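Local structure of chemotaxis signal transduction protein (Thermoanaerobacter tengcongensis, 2QDL) at residues 26-29 with 30-33; 139-142 with 143-146; 54-58 with 59-63. The protein probably serves as the CheW scaffold of bacterial chemotaxis, coupling chemoreceptors to the histidine kinase CheA. All coordinates share one frame; numbering follows the deposited sequence.

Interaction 1: 26-29 with 30-33; sequences LDIF and DVHE
D30 folds back toward D27 where strand 22-27 gives way to a turn. Followed outward, the D30 side chain leaves the backbone with CB resting 3.5 Å from D27 O. CG is swung to the side of its own backbone N, opposite the carbonyl carbon (chi1 -60°), which carries the carboxylate back along the turn. From there the two oxygens part company: OD1 comes to the edge of the F29 ring, near its plane and 4.0 Å from CD2, with ring and carboxylate planes 79° apart, while D30 OD2 comes within 3.6 Å of D27 CB. A water accepts from D27 N and donates to D30 OD2, tying the carboxylate to the end of the strand.

The turn is closed by two backbone bonds. D30 N donates to D27 O at 2.8 Å, and V31 N donates to I28 O at 3.1 Å; a longer, weak bond also runs from V31 N to D27 O. On the D27 side, OD1 accepts from F29 N at 2.9 Å in a nearly straight bond (167°), met on the anti side of the carboxylate. OD1 is also hydrogen-bonded to a glycerol, probably from the crystallisation liquor. OD2 forms a salt bridge with K12, which probably offsets part of the charge, the D30 carboxylate being near but not in contact.

V31 supplies the apolar side: its CG2 meets L26 CB at 4.0 Å, and I28 CD1 reaches V31 CB at 4.1 Å, the I28 and V31 side chains crossing at about a right angle. V15 of strand 12-19 and I84 of strand 82-88 also touch V31. The D27 carboxylate thus forms an Asx turn at the exit from strand 22-27, and the chain then re-enters the sheet through a classic beta bulge, H32 and E33 both facing I85.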
loop_
_atom_site.group_PDB
_atom_site.type_symbol
_atom_site.label_atom_id
_atom_site.label_comp_id
_atom_site.label_asym_id
_atom_site.label_seq_id
_atom_site.Cartn_x
_atom_site.Cartn_y
_atom_site.Cartn_z
ATOM N N LEU A 26 -4.964 -2.171 -2.997
ATOM C CA LEU A 26 -4.496 -3.436 -2.449
ATOM C C LEU A 26 -5.688 -4.369 -2.301
ATOM O O LEU A 26 -6.807 -3.915 -2.013
ATOM C CB LEU A 26 -3.847 -3.240 -1.076
ATOM C CG LEU A 26 -2.461 -2.610 -1.052
ATOM C CD1 LEU A 26 -2.073 -2.123 0.375
ATOM C CD2 LEU A 26 -1.411 -3.597 -1.632
ATOM N N ASP A 27 -5.451 -5.658 -2.495
ATOM C CA ASP A 27 -6.447 -6.664 -2.167
ATOM C C ASP A 27 -6.724 -6.533 -0.675
ATOM O O ASP A 27 -5.805 -6.421 0.120
ATOM C CB ASP A 27 -5.945 -8.077 -2.515
ATOM C CG ASP A 27 -7.066 -9.121 -2.525
ATOM O OD1 ASP A 27 -7.803 -9.269 -1.526
ATOM O OD2 ASP A 27 -7.234 -9.785 -3.563
ATOM N N ILE A 28 -8.003 -6.510 -0.314
ATOM C CA ILE A 28 -8.438 -6.521 1.093
ATOM C C ILE A 28 -7.734 -7.628 1.912
ATOM O O ILE A 28 -7.501 -7.457 3.097
ATOM C CB ILE A 28 -10.004 -6.606 1.212
ATOM C CG1 ILE A 28 -10.479 -6.496 2.661
ATOM C CG2 ILE A 28 -10.539 -7.930 0.648
ATOM C CD1 ILE A 28 -10.092 -5.222 3.384
ATOM N N PHE A 29 -7.391 -8.744 1.269
ATOM C CA PHE A 29 -6.667 -9.831 1.899
ATOM C C PHE A 29 -5.321 -9.354 2.447
ATOM O O PHE A 29 -4.855 -9.863 3.464
ATOM C CB PHE A 29 -6.430 -10.951 0.877
ATOM C CG PHE A 29 -5.799 -12.194 1.474
ATOM C CD1 PHE A 29 -6.559 -13.086 2.219
ATOM C CD2 PHE A 29 -4.442 -12.454 1.306
ATOM C CE1 PHE A 29 -5.968 -14.231 2.790
ATOM C CE2 PHE A 29 -3.854 -13.606 1.858
ATOM C CZ PHE A 29 -4.627 -14.486 2.603
ATOM N N ASP A 30 -4.689 -8.386 1.771
ATOM C CA ASP A 30 -3.404 -7.834 2.218
ATOM C C ASP A 30 -3.519 -6.688 3.210
ATOM O O ASP A 30 -2.508 -6.273 3.793
ATOM C CB ASP A 30 -2.562 -7.403 0.998
ATOM C CG ASP A 30 -2.273 -8.579 0.073
ATOM O OD1 ASP A 30 -1.781 -9.608 0.542
ATOM O OD2 ASP A 30 -2.619 -8.526 -1.107
ATOM N N VAL A 31 -4.739 -6.173 3.390
ATOM C CA VAL A 31 -5.024 -5.095 4.345
ATOM C C VAL A 31 -5.441 -5.675 5.722
ATOM O O VAL A 31 -6.599 -6.058 5.927
ATOM C CB VAL A 31 -6.126 -4.121 3.782
ATOM C CG1 VAL A 31 -6.533 -3.051 4.839
ATOM C CG2 VAL A 31 -5.654 -3.446 2.472
ATOM N N HIS A 32 -4.504 -5.737 6.666
ATOM C CA HIS A 32 -4.752 -6.316 7.996
ATOM C C HIS A 32 -5.582 -5.370 8.873
ATOM O O HIS A 32 -6.460 -5.784 9.625
ATOM C CB HIS A 32 -3.435 -6.694 8.691
ATOM C CG HIS A 32 -2.745 -7.889 8.085
ATOM N ND1 HIS A 32 -2.402 -7.965 6.746
ATOM C CD2 HIS A 32 -2.319 -9.050 8.643
ATOM C CE1 HIS A 32 -1.813 -9.125 6.508
ATOM N NE2 HIS A 32 -1.759 -9.802 7.640
ATOM N N GLU A 33 -5.283 -4.093 8.775
ATOM C CA GLU A 33 -6.037 -3.075 9.456
ATOM C C GLU A 33 -5.655 -1.705 8.911
ATOM O O GLU A 33 -4.731 -1.573 8.103
ATOM C CB GLU A 33 -5.913 -3.174 11.007
ATOM C CG GLU A 33 -4.631 -2.793 11.637
ATOM C CD GLU A 33 -4.543 -3.186 13.121
ATOM O OE1 GLU A 33 -3.983 -4.257 13.397
ATOM O OE2 GLU A 33 -5.012 -2.427 13.999
HETATM O O HOH W 1 -2.923 -6.880 -2.972
#

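Interaction 2: 139-142 with 143-146; sequences IKLH and FLFE
The rings of H142 and F143 lie face to face, their centroids 4.0 Å apart and their planes 16° from parallel. On one face of the imidazole, F143 CE1 sits 3.4 Å above the plane and over its centre; on the facing side of the phenyl, H142 CG lies toward the rim, so the stack is offset. H142 ND1 approaches F143 CZ at 3.4 Å, and H142 CB adds a CH-pi contact, almost on the phenyl normal. K140 CD meets the F143 ring obliquely, at 4.3 Å from CE2. The stack forms between adjacent residues because H142 CG is anti to its backbone N (chi1 -165°) whereas F143 CG lies beside its own N (chi1 -48°). With an alanine at F143 the imidazole would probably lose its stacking partner and be freer to turn.

The backbone makes two overlapping type I turns, L141 to L144 and F143 to E146. The first carries a weak but straight bond from L144 N to L141 O, 3.3 Å long; the second is closed by E146 N to F143 O. One water joins K140 O to F143 N, and another joins H142 O to F145 N, so solvent bridges polar groups that the turns leave apart. L144 CD1 meets L141 CD2 at 3.8 Å and, more loosely, I139 CG2.

L141 and L144 pack on L95 of strand 91-106, with L141 also against V86 and I88 of strand 82-88, and L144 against F70 of helix 66-70. R69 of that helix bonds the carbonyls of L144 and E146, fastening the loop between strands 134-139 and 146-147.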
loop_
_atom_site.group_PDB
_atom_site.type_symbol
_atom_site.label_atom_id
_atom_site.label_comp_id
_atom_site.label_asym_id
_atom_site.label_seq_id
_atom_site.Cartn_x
_atom_site.Cartn_y
_atom_site.Cartn_z
ATOM N N ILE A 139 -0.512 -2.166 -5.909
ATOM C CA ILE A 139 0.850 -2.092 -5.401
ATOM C C ILE A 139 1.378 -3.470 -5.009
ATOM O O ILE A 139 0.648 -4.286 -4.442
ATOM C CB ILE A 139 0.930 -1.113 -4.197
ATOM C CG1 ILE A 139 0.775 0.338 -4.700
ATOM C CG2 ILE A 139 2.226 -1.372 -3.313
ATOM C CD1 ILE A 139 0.479 1.338 -3.578
ATOM N N LYS A 140 2.635 -3.730 -5.338
ATOM C CA LYS A 140 3.323 -4.936 -4.901
ATOM C C LYS A 140 4.079 -4.572 -3.652
ATOM O O LYS A 140 4.883 -3.630 -3.649
ATOM C CB LYS A 140 4.291 -5.433 -5.998
ATOM C CG LYS A 140 5.193 -6.583 -5.605
ATOM C CD LYS A 140 6.164 -7.000 -6.729
ATOM C CE LYS A 140 5.437 -7.766 -7.848
ATOM N NZ LYS A 140 6.330 -8.191 -9.020
ATOM N N LEU A 141 3.808 -5.310 -2.576
ATOM C CA LEU A 141 4.380 -5.018 -1.269
ATOM C C LEU A 141 5.798 -5.531 -1.071
ATOM O O LEU A 141 6.521 -5.008 -0.227
ATOM C CB LEU A 141 3.511 -5.623 -0.165
ATOM C CG LEU A 141 2.033 -5.202 -0.124
ATOM C CD1 LEU A 141 1.290 -6.020 0.901
ATOM C CD2 LEU A 141 1.871 -3.693 0.087
ATOM N N HIS A 142 6.181 -6.573 -1.806
ATOM C CA HIS A 142 7.438 -7.288 -1.585
ATOM C C HIS A 142 8.680 -6.413 -1.282
ATOM O O HIS A 142 9.331 -6.595 -0.248
ATOM C CB HIS A 142 7.723 -8.204 -2.786
ATOM C CG HIS A 142 8.769 -9.237 -2.523
ATOM N ND1 HIS A 142 9.018 -10.283 -3.383
ATOM C CD2 HIS A 142 9.616 -9.403 -1.476
ATOM C CE1 HIS A 142 9.983 -11.036 -2.884
ATOM N NE2 HIS A 142 10.365 -10.519 -1.732
ATOM N N PHE A 143 9.004 -5.490 -2.187
ATOM C CA PHE A 143 10.245 -4.728 -2.100
ATOM C C PHE A 143 10.146 -3.301 -1.551
ATOM O O PHE A 143 11.111 -2.530 -1.666
ATOM C CB PHE A 143 10.915 -4.681 -3.474
ATOM C CG PHE A 143 11.008 -6.040 -4.150
ATOM C CD1 PHE A 143 11.778 -7.062 -3.593
ATOM C CD2 PHE A 143 10.298 -6.292 -5.324
ATOM C CE1 PHE A 143 11.858 -8.322 -4.213
ATOM C CE2 PHE A 143 10.354 -7.560 -5.961
ATOM C CZ PHE A 143 11.138 -8.572 -5.403
ATOM N N LEU A 144 9.004 -2.943 -0.966
ATOM C CA LEU A 144 8.803 -1.580 -0.482
ATOM C C LEU A 144 9.919 -1.089 0.453
ATOM O O LEU A 144 10.314 0.077 0.388
ATOM C CB LEU A 144 7.412 -1.379 0.149
ATOM C CG LEU A 144 6.229 -1.379 -0.834
ATOM C CD1 LEU A 144 4.883 -1.342 -0.036
ATOM C CD2 LEU A 144 6.346 -0.208 -1.827
ATOM N N PHE A 145 10.460 -2.003 1.259
ATOM C CA PHE A 145 11.475 -1.677 2.260
ATOM C C PHE A 145 12.903 -2.021 1.827
ATOM O O PHE A 145 13.848 -1.760 2.571
ATOM C CB PHE A 145 11.161 -2.400 3.595
ATOM C CG PHE A 145 10.029 -1.780 4.349
ATOM C CD1 PHE A 145 10.270 -0.787 5.296
ATOM C CD2 PHE A 145 8.708 -2.154 4.077
ATOM C CE1 PHE A 145 9.223 -0.189 5.973
ATOM C CE2 PHE A 145 7.651 -1.561 4.736
ATOM C CZ PHE A 145 7.898 -0.582 5.694
ATOM N N GLU A 146 13.061 -2.618 0.650
ATOM C CA GLU A 146 14.368 -3.080 0.215
ATOM C C GLU A 146 15.212 -1.959 -0.387
ATOM O O GLU A 146 14.932 -1.477 -1.485
ATOM C CB GLU A 146 14.273 -4.288 -0.732
ATOM C CG GLU A 146 15.437 -5.283 -0.502
ATOM C CD GLU A 146 15.510 -6.388 -1.535
ATOM O OE1 GLU A 146 14.521 -7.139 -1.688
ATOM O OE2 GLU A 146 16.569 -6.518 -2.194
HETATM O O HOH W 2 7.544 -4.112 -4.153
HETATM O O HOH W 3 10.414 -5.015 1.675
#

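Interaction 3: 54-58 with 59-63; sequences INLRG and KIIPV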
loop_
_atom_site.group_PDB
_atom_site.type_symbol
_atom_site.label_atom_id
_atom_site.label_comp_id
_atom_site.label_asym_id
_atom_site.label_seq_id
_atom_site.Cartn_x
_atom_site.Cartn_y
_atom_site.Cartn_z
ATOM N N ILE A 54 5.471 3.408 14.414
ATOM C CA ILE A 54 4.335 3.515 15.326
ATOM C C ILE A 54 4.377 2.365 16.351
ATOM O O ILE A 54 4.915 1.279 16.103
ATOM C CB ILE A 54 2.958 3.554 14.586
ATOM C CG1 ILE A 54 2.776 2.319 13.680
ATOM C CG2 ILE A 54 2.797 4.882 13.819
ATOM C CD1 ILE A 54 1.330 2.072 13.280
ATOM N N ASN A 55 3.827 2.641 17.519
ATOM C CA ASN A 55 3.680 1.646 18.549
ATOM C C ASN A 55 2.239 1.200 18.520
ATOM O O ASN A 55 1.350 1.932 18.980
ATOM C CB ASN A 55 4.024 2.236 19.920
ATOM C CG ASN A 55 3.676 1.295 21.048
ATOM O OD1 ASN A 55 3.367 0.151 20.817
ATOM N ND2 ASN A 55 3.731 1.780 22.269
ATOM N N LEU A 56 1.993 0.033 17.949
ATOM C CA LEU A 56 0.615 -0.430 17.810
ATOM C C LEU A 56 0.398 -1.617 18.726
ATOM O O LEU A 56 0.932 -2.675 18.471
ATOM C CB LEU A 56 0.292 -0.783 16.351
ATOM C CG LEU A 56 -1.137 -1.266 16.101
ATOM C CD1 LEU A 56 -2.146 -0.185 16.487
ATOM C CD2 LEU A 56 -1.341 -1.704 14.656
ATOM N N ARG A 57 -0.341 -1.403 19.817
ATOM C CA ARG A 57 -0.594 -2.434 20.842
ATOM C C ARG A 57 0.683 -3.116 21.360
ATOM O O ARG A 57 0.696 -4.329 21.573
ATOM C CB ARG A 57 -1.588 -3.494 20.319
ATOM C CG ARG A 57 -2.973 -2.949 20.040
ATOM C CD ARG A 57 -3.985 -4.080 19.679
ATOM N NE ARG A 57 -3.768 -4.517 18.316
ATOM C CZ ARG A 57 -4.291 -3.948 17.223
ATOM N NH1 ARG A 57 -5.116 -2.919 17.305
ATOM N NH2 ARG A 57 -3.974 -4.423 16.037
ATOM N N GLY A 58 1.757 -2.346 21.534
ATOM C CA GLY A 58 3.011 -2.873 22.089
ATOM C C GLY A 58 3.993 -3.367 21.046
ATOM O O GLY A 58 5.079 -3.829 21.392
ATOM N N LYS A 59 3.614 -3.304 19.765
ATOM C CA LYS A 59 4.534 -3.705 18.691
ATOM C C LYS A 59 5.061 -2.530 17.876
ATOM O O LYS A 59 4.321 -1.592 17.539
ATOM C CB LYS A 59 3.934 -4.738 17.722
ATOM C CG LYS A 59 2.951 -5.785 18.316
ATOM C CD LYS A 59 3.427 -6.541 19.585
ATOM C CE LYS A 59 4.776 -7.219 19.442
ATOM N NZ LYS A 59 5.210 -7.785 20.766
ATOM N N ILE A 60 6.345 -2.626 17.547
ATOM C CA ILE A 60 7.043 -1.662 16.715
ATOM C C ILE A 60 6.685 -1.927 15.251
ATOM O O ILE A 60 6.953 -3.006 14.733
ATOM C CB ILE A 60 8.599 -1.768 16.888
ATOM C CG1 ILE A 60 9.058 -1.198 18.226
ATOM C CG2 ILE A 60 9.332 -1.061 15.739
ATOM C CD1 ILE A 60 8.522 0.229 18.502
ATOM N N ILE A 61 6.099 -0.929 14.588
ATOM C CA ILE A 61 5.729 -1.074 13.179
ATOM C C ILE A 61 6.356 0.041 12.344
ATOM O O ILE A 61 6.003 1.219 12.513
ATOM C CB ILE A 61 4.167 -1.131 12.959
ATOM C CG1 ILE A 61 3.572 -2.343 13.714
ATOM C CG2 ILE A 61 3.839 -1.159 11.440
ATOM C CD1 ILE A 61 2.110 -2.616 13.425
ATOM N N PRO A 62 7.276 -0.332 11.426
ATOM C CA PRO A 62 7.849 0.671 10.541
ATOM C C PRO A 62 6.839 1.170 9.490
ATOM O O PRO A 62 6.131 0.376 8.885
ATOM C CB PRO A 62 9.034 -0.066 9.893
ATOM C CG PRO A 62 8.627 -1.471 9.886
ATOM C CD PRO A 62 7.836 -1.679 11.163
ATOM N N VAL A 63 6.808 2.482 9.293
ATOM C CA VAL A 63 5.864 3.138 8.409
ATOM C C VAL A 63 6.586 3.802 7.241
ATOM O O VAL A 63 7.508 4.557 7.419
ATOM C CB VAL A 63 5.009 4.188 9.139
ATOM C CG1 VAL A 63 3.919 4.711 8.196
ATOM C CG2 VAL A 63 4.395 3.590 10.393
#
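I54 meets I61 and V63 in the apolar centre of the hairpin, its CG1 lying 3.8 Å from I61 CB and 3.9 Å from V63 CG2. Placing CG1 between the backbone N and carbonyl carbon (chi1 56°) brings this methylene to both partners. Further toward the turn, L56 CD2 meets I61 CD1 at 3.8 Å. I40, I83 and I85 extend the apolar surroundings of I54.

Two pairs of backbone bonds join the strands: I54 and I61 exchange N-H to O bonds of 2.9 Å each way, and L56 and K59 also exchange two, L56 N to K59 O at 2.9 Å and K59 N to L56 O at 3.0 Å. N55 and I60 form the non-hydrogen-bonded pair between them, and N55 CA makes a CA-H...O contact with K59 O.

At the polar end, N55 OD1 takes a weak bond from G58 N, R57 forms a salt bridge with E33, and the K59 chain bends at chi2 and chi3 to pass G58 O. The G58 backbone angles would press a CB against the preceding carbonyl oxygen. Strands 50-56 and 59-65 thus form a beta hairpin with a two-residue loop, R57-G58, in a type I' turn from L56 to K59.

Along the chain the order is interaction 1, interaction 3, interaction 2, all within the CheW-like domain. The centres of interactions 1 and 2 lie about 14 Å apart, those of interactions 1 and 3 about 18 Å, and those of interactions 2 and 3 about 19 Å. Interactions 1 and 3 reach the same mixed sheet and meet through the E33-R57 salt bridge, which ties the hairpin end to the start of strand 33-36. Interactions 1 and 2 meet where L26 packs on L141, beside the parallel pairing of strands 22-27 and 134-139. F145 touches P62 between interactions 2 and 3. The three contacts thus link two turn regions and a hairpin of the beta-barrel CheW-like domain.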